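Local coordinates for protein ten1 (Schizosaccharomyces pombe, PDB 3KF6), which is required for telomere maintenance, partners stn1 in an Rpa2-Rpa3-like complex, and binds single-stranded telomeric DNA, at residues A7-I12 with S99-C104; L24-C29 with L66-R71. All coordinates share one frame; numbering follows the deposited sequence.

Contact 1: A7-I12 with S99-C104; sequences AKLIFI and SERQKC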
# COMPACT_ATOMS: atom_id res chain seq x y z
N ALA B 7 -0.09 -5.97 -4.18
CA ALA B 7 0.43 -5.52 -5.46
C ALA B 7 1.95 -5.41 -5.48
O ALA B 7 2.59 -5.12 -4.45
CB ALA B 7 -0.20 -4.17 -5.82
N LYS B 8 2.55 -5.68 -6.64
CA LYS B 8 3.99 -5.55 -6.81
C LYS B 8 4.22 -4.14 -7.33
O LYS B 8 3.71 -3.77 -8.39
CB LYS B 8 4.52 -6.55 -7.84
CG LYS B 8 4.84 -7.92 -7.26
CD LYS B 8 5.29 -8.87 -8.36
CE LYS B 8 6.52 -8.37 -9.10
NZ LYS B 8 6.86 -9.27 -10.25
N LEU B 9 4.98 -3.35 -6.58
CA LEU B 9 5.29 -1.98 -6.97
C LEU B 9 6.43 -2.00 -7.98
O LEU B 9 7.56 -2.36 -7.64
CB LEU B 9 5.69 -1.17 -5.73
CG LEU B 9 6.01 0.31 -5.91
CD1 LEU B 9 4.78 1.05 -6.44
CD2 LEU B 9 6.45 0.88 -4.56
N ILE B 10 6.13 -1.59 -9.21
CA ILE B 10 7.13 -1.62 -10.28
C ILE B 10 7.07 -0.41 -11.21
O ILE B 10 6.22 0.46 -11.06
CB ILE B 10 6.93 -2.85 -11.17
CG1 ILE B 10 5.54 -2.80 -11.80
CG2 ILE B 10 7.08 -4.13 -10.35
CD1 ILE B 10 5.29 -3.88 -12.84
N PHE B 11 7.99 -0.38 -12.17
CA PHE B 11 8.00 0.68 -13.17
C PHE B 11 7.30 0.09 -14.38
O PHE B 11 7.22 -1.13 -14.51
CB PHE B 11 9.43 1.06 -13.57
CG PHE B 11 10.23 1.67 -12.46
CD1 PHE B 11 11.18 0.92 -11.77
CD2 PHE B 11 10.03 3.00 -12.09
CE1 PHE B 11 11.92 1.48 -10.74
CE2 PHE B 11 10.76 3.56 -11.05
CZ PHE B 11 11.71 2.80 -10.37
N ILE B 12 6.79 0.94 -15.26
CA ILE B 12 6.11 0.44 -16.44
C ILE B 12 7.05 -0.44 -17.26
O ILE B 12 6.62 -1.45 -17.82
CB ILE B 12 5.57 1.60 -17.30
CG1 ILE B 12 4.34 2.20 -16.62
CG2 ILE B 12 5.24 1.11 -18.71
CD1 ILE B 12 3.73 3.38 -17.35
N SER B 99 12.79 2.00 -6.61
CA SER B 99 14.01 1.24 -6.84
C SER B 99 14.57 0.70 -5.54
O SER B 99 14.94 -0.47 -5.47
CB SER B 99 15.07 2.12 -7.53
OG SER B 99 14.75 2.29 -8.90
N GLU B 100 14.62 1.54 -4.51
CA GLU B 100 15.15 1.10 -3.22
C GLU B 100 14.34 -0.04 -2.63
O GLU B 100 14.90 -0.99 -2.08
CB GLU B 100 15.18 2.27 -2.22
CG GLU B 100 16.32 3.23 -2.44
CD GLU B 100 17.67 2.53 -2.47
OE1 GLU B 100 18.24 2.39 -3.56
OE2 GLU B 100 18.14 2.11 -1.39
N ARG B 101 13.01 0.04 -2.74
CA ARG B 101 12.17 -1.02 -2.20
C ARG B 101 12.41 -2.36 -2.89
O ARG B 101 12.26 -3.41 -2.28
CB ARG B 101 10.69 -0.66 -2.31
CG ARG B 101 10.29 0.44 -1.36
CD ARG B 101 8.79 0.52 -1.23
NE ARG B 101 8.22 -0.73 -0.76
CZ ARG B 101 6.92 -0.90 -0.51
NH1 ARG B 101 6.08 0.11 -0.69
NH2 ARG B 101 6.47 -2.08 -0.11
N GLN B 102 12.79 -2.33 -4.16
CA GLN B 102 13.05 -3.56 -4.90
C GLN B 102 14.42 -4.12 -4.52
O GLN B 102 14.62 -5.34 -4.53
CB GLN B 102 12.98 -3.31 -6.41
CG GLN B 102 11.61 -2.88 -6.90
CD GLN B 102 11.56 -2.66 -8.41
OE1 GLN B 102 12.59 -2.55 -9.08
NE2 GLN B 102 10.35 -2.59 -8.95
N LYS B 103 15.34 -3.23 -4.17
CA LYS B 103 16.70 -3.63 -3.83
C LYS B 103 16.96 -3.96 -2.35
O LYS B 103 17.84 -4.77 -2.05
CB LYS B 103 17.68 -2.55 -4.29
CG LYS B 103 17.64 -2.30 -5.80
CD LYS B 103 18.51 -1.11 -6.18
CE LYS B 103 18.37 -0.78 -7.66
NZ LYS B 103 18.85 -1.88 -8.55
N CYS B 104 16.20 -3.34 -1.45
CA CYS B 104 16.37 -3.59 -0.01
C CYS B 104 15.48 -4.73 0.44
O CYS B 104 14.31 -4.81 0.07
CB CYS B 104 16.06 -2.32 0.79
SG CYS B 104 17.05 -0.90 0.32
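The amide nitrogen of Gln102 is gripped by two oxygens. Gln102 NE2 donates to the backbone O of Leu9 at 3.1 Å, with an N-H...O angle of 159°, and also to OE1 of Gln14. The donor lies in the carbonyl plane of Leu9, on a lone pair, and that oxygen lies close to the amide plane of Gln102. The Gln102 chain is extended beyond CG, CD being anti to CA (chi2 -179°), which carries the amide across to the N-terminal segment. Gln102 NE2 also lies against Ile10, 3.6 Å from its CA and 3.9 Å from its CG2. Gln14 OE1 also accepts the N-H of Phe11, and this one oxygen links the Phe11 backbone to the Gln102 amide.

Next to this, Phe11 presents its ring edge to Ser99. Phe11 CZ lies 3.4 Å from Ser99 OG, which sits near the ring plane. Leu9 and Arg101 meet at about a right angle, Leu9 CD2 at 4.0 Å from Arg101 NH1. The polar end of Arg101 is held by the partner chain: NH1 bonds to the O of Asp72 of stn1, and the guanidinium makes a cation-pi contact with Trp136 of stn1.

Strand 8-9 runs parallel to strand 23-34 at the sheet margin. The C-terminal helix 91-103 lies against it, with Tyr94 and Val98 also on Leu9, and meets stn1.

Contact 2: L24-C29 with L66-R71; sequences LRFLGC and LNIVGR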
# COMPACT_ATOMS: atom_id res chain seq x y z
N LEU B 24 -0.33 -5.57 -10.06
CA LEU B 24 0.79 -4.64 -10.16
C LEU B 24 0.37 -3.21 -9.83
O LEU B 24 -0.77 -2.83 -10.06
CB LEU B 24 1.34 -4.63 -11.59
CG LEU B 24 1.62 -5.97 -12.27
CD1 LEU B 24 1.91 -5.74 -13.75
CD2 LEU B 24 2.79 -6.65 -11.58
N ARG B 25 1.30 -2.44 -9.29
CA ARG B 25 1.04 -1.03 -9.02
C ARG B 25 2.14 -0.23 -9.69
O ARG B 25 3.33 -0.51 -9.51
CB ARG B 25 1.01 -0.71 -7.52
CG ARG B 25 0.92 0.79 -7.30
CD ARG B 25 0.93 1.21 -5.86
NE ARG B 25 1.20 2.65 -5.75
CZ ARG B 25 1.07 3.35 -4.63
NH1 ARG B 25 0.66 2.75 -3.51
NH2 ARG B 25 1.34 4.65 -4.62
N PHE B 26 1.76 0.77 -10.49
CA PHE B 26 2.73 1.59 -11.18
C PHE B 26 2.19 2.98 -11.50
O PHE B 26 0.98 3.21 -11.47
CB PHE B 26 3.19 0.91 -12.47
CG PHE B 26 2.07 0.52 -13.39
CD1 PHE B 26 1.43 -0.70 -13.26
CD2 PHE B 26 1.63 1.40 -14.38
CE1 PHE B 26 0.38 -1.06 -14.10
CE2 PHE B 26 0.58 1.05 -15.23
CZ PHE B 26 -0.05 -0.18 -15.09
N LEU B 27 3.11 3.89 -11.81
CA LEU B 27 2.78 5.26 -12.14
C LEU B 27 3.02 5.45 -13.64
O LEU B 27 4.01 4.95 -14.18
CB LEU B 27 3.66 6.21 -11.33
CG LEU B 27 3.57 7.71 -11.58
CD1 LEU B 27 2.19 8.22 -11.21
CD2 LEU B 27 4.64 8.42 -10.75
N GLY B 28 2.12 6.16 -14.30
CA GLY B 28 2.28 6.38 -15.73
C GLY B 28 1.73 7.71 -16.18
O GLY B 28 0.88 8.30 -15.51
N CYS B 29 2.22 8.18 -17.33
CA CYS B 29 1.81 9.45 -17.90
C CYS B 29 0.83 9.22 -19.05
O CYS B 29 1.11 8.44 -19.96
CB CYS B 29 3.04 10.20 -18.39
SG CYS B 29 2.71 11.85 -18.96
N LEU B 66 -0.85 9.29 -13.45
CA LEU B 66 -1.81 8.47 -12.72
C LEU B 66 -1.18 7.28 -12.01
O LEU B 66 -0.22 6.70 -12.52
CB LEU B 66 -2.86 7.91 -13.68
CG LEU B 66 -3.70 8.90 -14.49
CD1 LEU B 66 -4.59 8.13 -15.46
CD2 LEU B 66 -4.54 9.75 -13.54
N ASN B 67 -1.71 6.94 -10.84
CA ASN B 67 -1.26 5.76 -10.11
C ASN B 67 -2.25 4.68 -10.52
O ASN B 67 -3.46 4.91 -10.51
CB ASN B 67 -1.33 5.96 -8.59
CG ASN B 67 -0.13 6.69 -8.04
OD1 ASN B 67 1.02 6.40 -8.39
ND2 ASN B 67 -0.38 7.65 -7.16
N ILE B 68 -1.74 3.50 -10.86
CA ILE B 68 -2.58 2.40 -11.31
C ILE B 68 -2.35 1.12 -10.52
O ILE B 68 -1.22 0.78 -10.21
CB ILE B 68 -2.26 2.04 -12.80
CG1 ILE B 68 -2.57 3.23 -13.71
CG2 ILE B 68 -3.04 0.81 -13.23
CD1 ILE B 68 -4.04 3.56 -13.81
N VAL B 69 -3.44 0.45 -10.17
CA VAL B 69 -3.35 -0.86 -9.53
C VAL B 69 -4.19 -1.72 -10.46
O VAL B 69 -5.34 -1.38 -10.75
CB VAL B 69 -3.97 -0.91 -8.12
CG1 VAL B 69 -3.96 -2.37 -7.62
CG2 VAL B 69 -3.17 -0.04 -7.17
N GLY B 70 -3.61 -2.80 -10.97
CA GLY B 70 -4.36 -3.66 -11.86
C GLY B 70 -3.68 -5.00 -12.01
O GLY B 70 -2.68 -5.27 -11.36
N ARG B 71 -4.24 -5.84 -12.88
CA ARG B 71 -3.67 -7.17 -13.12
C ARG B 71 -3.17 -7.28 -14.55
O ARG B 71 -3.83 -6.83 -15.49
CB ARG B 71 -4.71 -8.26 -12.88
CG ARG B 71 -5.12 -8.43 -11.44
CD ARG B 71 -5.98 -9.69 -11.27
NE ARG B 71 -6.46 -9.80 -9.90
CZ ARG B 71 -5.69 -10.09 -8.86
NH1 ARG B 71 -4.39 -10.33 -9.03
NH2 ARG B 71 -6.21 -10.12 -7.64
O HOH W 1 2.45 3.97 -7.91
O HOH W 2 2.91 6.64 -5.78
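Arg25 and Val69 face each other as a non-hydrogen-bonded pair in the antiparallel ladder of strands 23-34 and 65-74, part of the OB-fold barrel. The segment axes lie 151° apart. Hydrogen-bonded pairs Leu24-Gly70, Phe26-Ile68 and Gly28-Leu66 supply six backbone bonds, the shortest from Leu24 N to Gly70 O at 2.7 Å.

The Arg25 side chain can be followed outward. CB lies near the O of Ile68. Arg25 CG comes within 3.6 Å of Ile68 O and 4.2 Å of Val69 CG2. The chain stays extended from there to NE. Arg25 NE donates to a water at 2.8 Å. This water donates a hydrogen bond to Asn67 OD1, 2.9 Å from the water oxygen. NH2 reaches Asn67 OD1 through a second water, and it also forms a salt bridge with Glu132 of stn1. The guanidinium and the Asn67 amide are turned 68° apart and are joined by water.

The other face carries Phe26 and Ile68, which run alongside one another from neighbouring strands. Phe26 CG sits between the backbone N and carbonyl carbon (chi1 54°), which lays the ring beside Ile68. Ile68 CB lies over one ring face, offset toward the rim, 4.0 Å from the centroid of the Phe26 ring, a CH-pi contact. Ile68 CG2 meets Phe26 CZ at 3.7 Å. An alanine at Phe26 would probably leave a gap over Ile68 CB and CG2 and leave Val78 without its aromatic neighbour. Ile83 and Leu40 also pack on Ile68.

Back on the Arg25 face, Leu27 CD1 sits 3.1 Å from Leu66 O, the oxygen that accepts the N-H of Gly28.

From the N terminus, the chain enters at 7-12, the first half of contact 1, and then turns through a loop into 24-29, the first half of contact 2. The two meet at once: Arg25 N to Lys8 O (2.9 Å) and Ile10 N to Arg25 O (3.0 Å) are probable hydrogen bonds. The chain next forms strands 37-42 and 45-50 and returns as 66-71, where contact 2 closes a loop. Strand 77-85 and helix 91-103 follow. Contact 1 then closes the wider loop, with contact 2 nested inside it. Contact 2 joins two neighbouring strands of the barrel wall, and contact 1 fastens the C-terminal helix to its edge. Their centres lie about 12 Å apart.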